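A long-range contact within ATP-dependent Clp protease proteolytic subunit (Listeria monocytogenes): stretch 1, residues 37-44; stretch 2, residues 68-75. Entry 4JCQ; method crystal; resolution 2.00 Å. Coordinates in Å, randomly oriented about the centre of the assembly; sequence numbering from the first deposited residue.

Stretch 1 (37-44) DVSKQLLL
Stretch 2 (68-75) DTIHDMIK

Parallel helices can pack without a hydrogen bond between them, mainly through apolar side chains, and this pair from the Clp protease subunit is an example. Residues 37-44 and 68-75 each lie within a longer helix, phi near -60° and psi near -45° for most residues; the axes run 6° from parallel and approach to 10.0 Å. Register is set by Ser 39 CA to Met 73 CA at 6.7 Å and Leu 42 CA to Ile 74 CA at 7.6 Å. The contact buries 297 Å², both sides summed; every touching residue is buried, which suits apolar side chains.

Along the second helix, Asp 68 lies out of reach. Thr 69 (m, sideways) sets CG2 3.9 Å from Ser 39 OG; both hydroxyls are hydrogen-bonded outside this contact. Ile 70 (m, t, sideways) sets CG2 4.0 Å from CG1 of Val 38 (t, toward), a fit between beta-branched chains. His 71 and Asp 72 lie out of reach; His 71 ND1 donates a hydrogen bond to Asp 72 OD2 at 2.8 Å. Met 73 (m, m, m) points toward the first helix and is the most covered residue; its CG lies 3.7 Å from OG of Ser 39 (m, sideways), whose small side chain accompanies the close backbone approach. Leu 43 starts sideways, but its end comes nearer, CD2 3.8 Å from Met 73 CE. Leu 42, pointing toward, sets CD1 4.2 Å from Met 73 CB and 4.1 Å from CG1 of Ile 74 (m, t, sideways). Both leucines are m, t. Lys 75 is out of reach, partly exposed.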

# COMPACT_ATOMS: atom_id res chain seq x y z
N ASP H 37 2.93 13.52 -12.47
CA ASP H 37 1.49 13.56 -12.19
C ASP H 37 0.81 14.73 -12.91
O ASP H 37 -0.23 14.55 -13.54
CB ASP H 37 1.25 13.63 -10.68
CG ASP H 37 -0.21 13.42 -10.31
OD1 ASP H 37 -0.65 13.99 -9.29
OD2 ASP H 37 -0.93 12.69 -11.03
N VAL H 38 1.41 15.92 -12.81
CA VAL H 38 0.88 17.12 -13.47
C VAL H 38 0.94 17.00 -14.99
O VAL H 38 -0.03 17.35 -15.68
CB VAL H 38 1.59 18.40 -12.97
CG1 VAL H 38 1.20 19.61 -13.82
CG2 VAL H 38 1.25 18.66 -11.51
N SER H 39 2.06 16.49 -15.52
CA SER H 39 2.20 16.26 -16.96
C SER H 39 1.10 15.34 -17.50
O SER H 39 0.50 15.62 -18.53
CB SER H 39 3.58 15.69 -17.30
OG SER H 39 4.60 16.65 -17.05
N LYS H 40 0.85 14.24 -16.78
CA LYS H 40 -0.20 13.29 -17.16
C LYS H 40 -1.58 13.92 -17.17
O LYS H 40 -2.36 13.69 -18.10
CB LYS H 40 -0.18 12.06 -16.24
CG LYS H 40 0.90 11.05 -16.59
CD LYS H 40 0.93 9.89 -15.62
CE LYS H 40 2.05 8.92 -15.96
NZ LYS H 40 2.13 7.79 -15.00
N GLN H 41 -1.88 14.72 -16.15
CA GLN H 41 -3.17 15.41 -16.04
C GLN H 41 -3.37 16.41 -17.17
O GLN H 41 -4.44 16.47 -17.77
CB GLN H 41 -3.32 16.10 -14.69
CG GLN H 41 -3.51 15.16 -13.51
CD GLN H 41 -3.62 15.91 -12.20
OE1 GLN H 41 -4.56 16.67 -11.98
NE2 GLN H 41 -2.66 15.69 -11.31
N LEU H 42 -2.33 17.20 -17.46
CA LEU H 42 -2.38 18.21 -18.52
C LEU H 42 -2.53 17.59 -19.91
O LEU H 42 -3.29 18.11 -20.74
CB LEU H 42 -1.15 19.12 -18.47
CG LEU H 42 -1.00 20.09 -17.29
CD1 LEU H 42 0.32 20.83 -17.38
CD2 LEU H 42 -2.16 21.07 -17.20
N LEU H 43 -1.82 16.49 -20.15
CA LEU H 43 -1.91 15.78 -21.43
C LEU H 43 -3.27 15.10 -21.60
O LEU H 43 -3.82 15.08 -22.71
CB LEU H 43 -0.78 14.75 -21.56
CG LEU H 43 0.63 15.29 -21.80
CD1 LEU H 43 1.67 14.22 -21.50
CD2 LEU H 43 0.80 15.82 -23.21
N LEU H 44 -3.81 14.57 -20.51
CA LEU H 44 -5.13 13.94 -20.51
C LEU H 44 -6.22 14.97 -20.81
O LEU H 44 -7.10 14.72 -21.64
CB LEU H 44 -5.38 13.22 -19.17
CG LEU H 44 -6.60 12.32 -18.90
CD1 LEU H 44 -7.74 13.11 -18.27
CD2 LEU H 44 -7.07 11.54 -20.12
N ASP H 68 10.81 23.46 -14.22
CA ASP H 68 11.01 23.74 -15.65
C ASP H 68 10.08 22.92 -16.53
O ASP H 68 9.50 23.44 -17.49
CB ASP H 68 12.47 23.50 -16.04
CG ASP H 68 13.41 24.58 -15.51
OD1 ASP H 68 14.62 24.28 -15.34
OD2 ASP H 68 12.96 25.72 -15.26
N THR H 69 9.94 21.63 -16.21
CA THR H 69 9.06 20.73 -16.95
C THR H 69 7.60 21.17 -16.87
O THR H 69 6.93 21.26 -17.89
CB THR H 69 9.23 19.26 -16.48
OG1 THR H 69 10.51 18.78 -16.90
CG2 THR H 69 8.16 18.36 -17.09
N ILE H 70 7.12 21.45 -15.66
CA ILE H 70 5.73 21.89 -15.47
C ILE H 70 5.47 23.22 -16.17
O ILE H 70 4.46 23.37 -16.86
CB ILE H 70 5.34 21.96 -13.97
CG1 ILE H 70 5.46 20.57 -13.33
CG2 ILE H 70 3.93 22.49 -13.81
CD1 ILE H 70 5.48 20.59 -11.81
N HIS H 71 6.39 24.17 -16.01
CA HIS H 71 6.33 25.46 -16.72
C HIS H 71 6.18 25.26 -18.21
O HIS H 71 5.27 25.83 -18.82
CB HIS H 71 7.58 26.29 -16.42
CG HIS H 71 7.72 27.54 -17.27
ND1 HIS H 71 8.18 27.51 -18.53
CD2 HIS H 71 7.44 28.87 -16.98
CE1 HIS H 71 8.19 28.75 -19.04
NE2 HIS H 71 7.74 29.59 -18.09
N ASP H 72 7.06 24.45 -18.79
CA ASP H 72 7.08 24.23 -20.23
C ASP H 72 5.88 23.42 -20.73
O ASP H 72 5.38 23.67 -21.83
CB ASP H 72 8.39 23.57 -20.67
CG ASP H 72 9.56 24.55 -20.69
OD1 ASP H 72 10.68 24.12 -21.03
OD2 ASP H 72 9.37 25.74 -20.36
N MET H 73 5.41 22.47 -19.92
CA MET H 73 4.22 21.68 -20.28
C MET H 73 2.96 22.54 -20.33
O MET H 73 2.09 22.33 -21.19
CB MET H 73 4.02 20.50 -19.32
CG MET H 73 4.98 19.33 -19.54
SD MET H 73 4.95 18.59 -21.19
CE MET H 73 3.22 18.18 -21.37
N ILE H 74 2.87 23.51 -19.42
CA ILE H 74 1.77 24.48 -19.40
C ILE H 74 1.73 25.27 -20.72
O ILE H 74 0.66 25.44 -21.31
CB ILE H 74 1.87 25.43 -18.18
CG1 ILE H 74 1.43 24.70 -16.90
CG2 ILE H 74 1.01 26.68 -18.38
CD1 ILE H 74 1.85 25.39 -15.62
N LYS H 75 2.89 25.73 -21.17
CA LYS H 75 3.00 26.47 -22.43
C LYS H 75 2.87 25.57 -23.66
O LYS H 75 2.43 26.03 -24.72
CB LYS H 75 4.30 27.26 -22.49
CG LYS H 75 4.34 28.47 -21.56
CD LYS H 75 5.45 29.43 -21.96
CE LYS H 75 5.36 30.72 -21.16
NZ LYS H 75 6.31 31.75 -21.66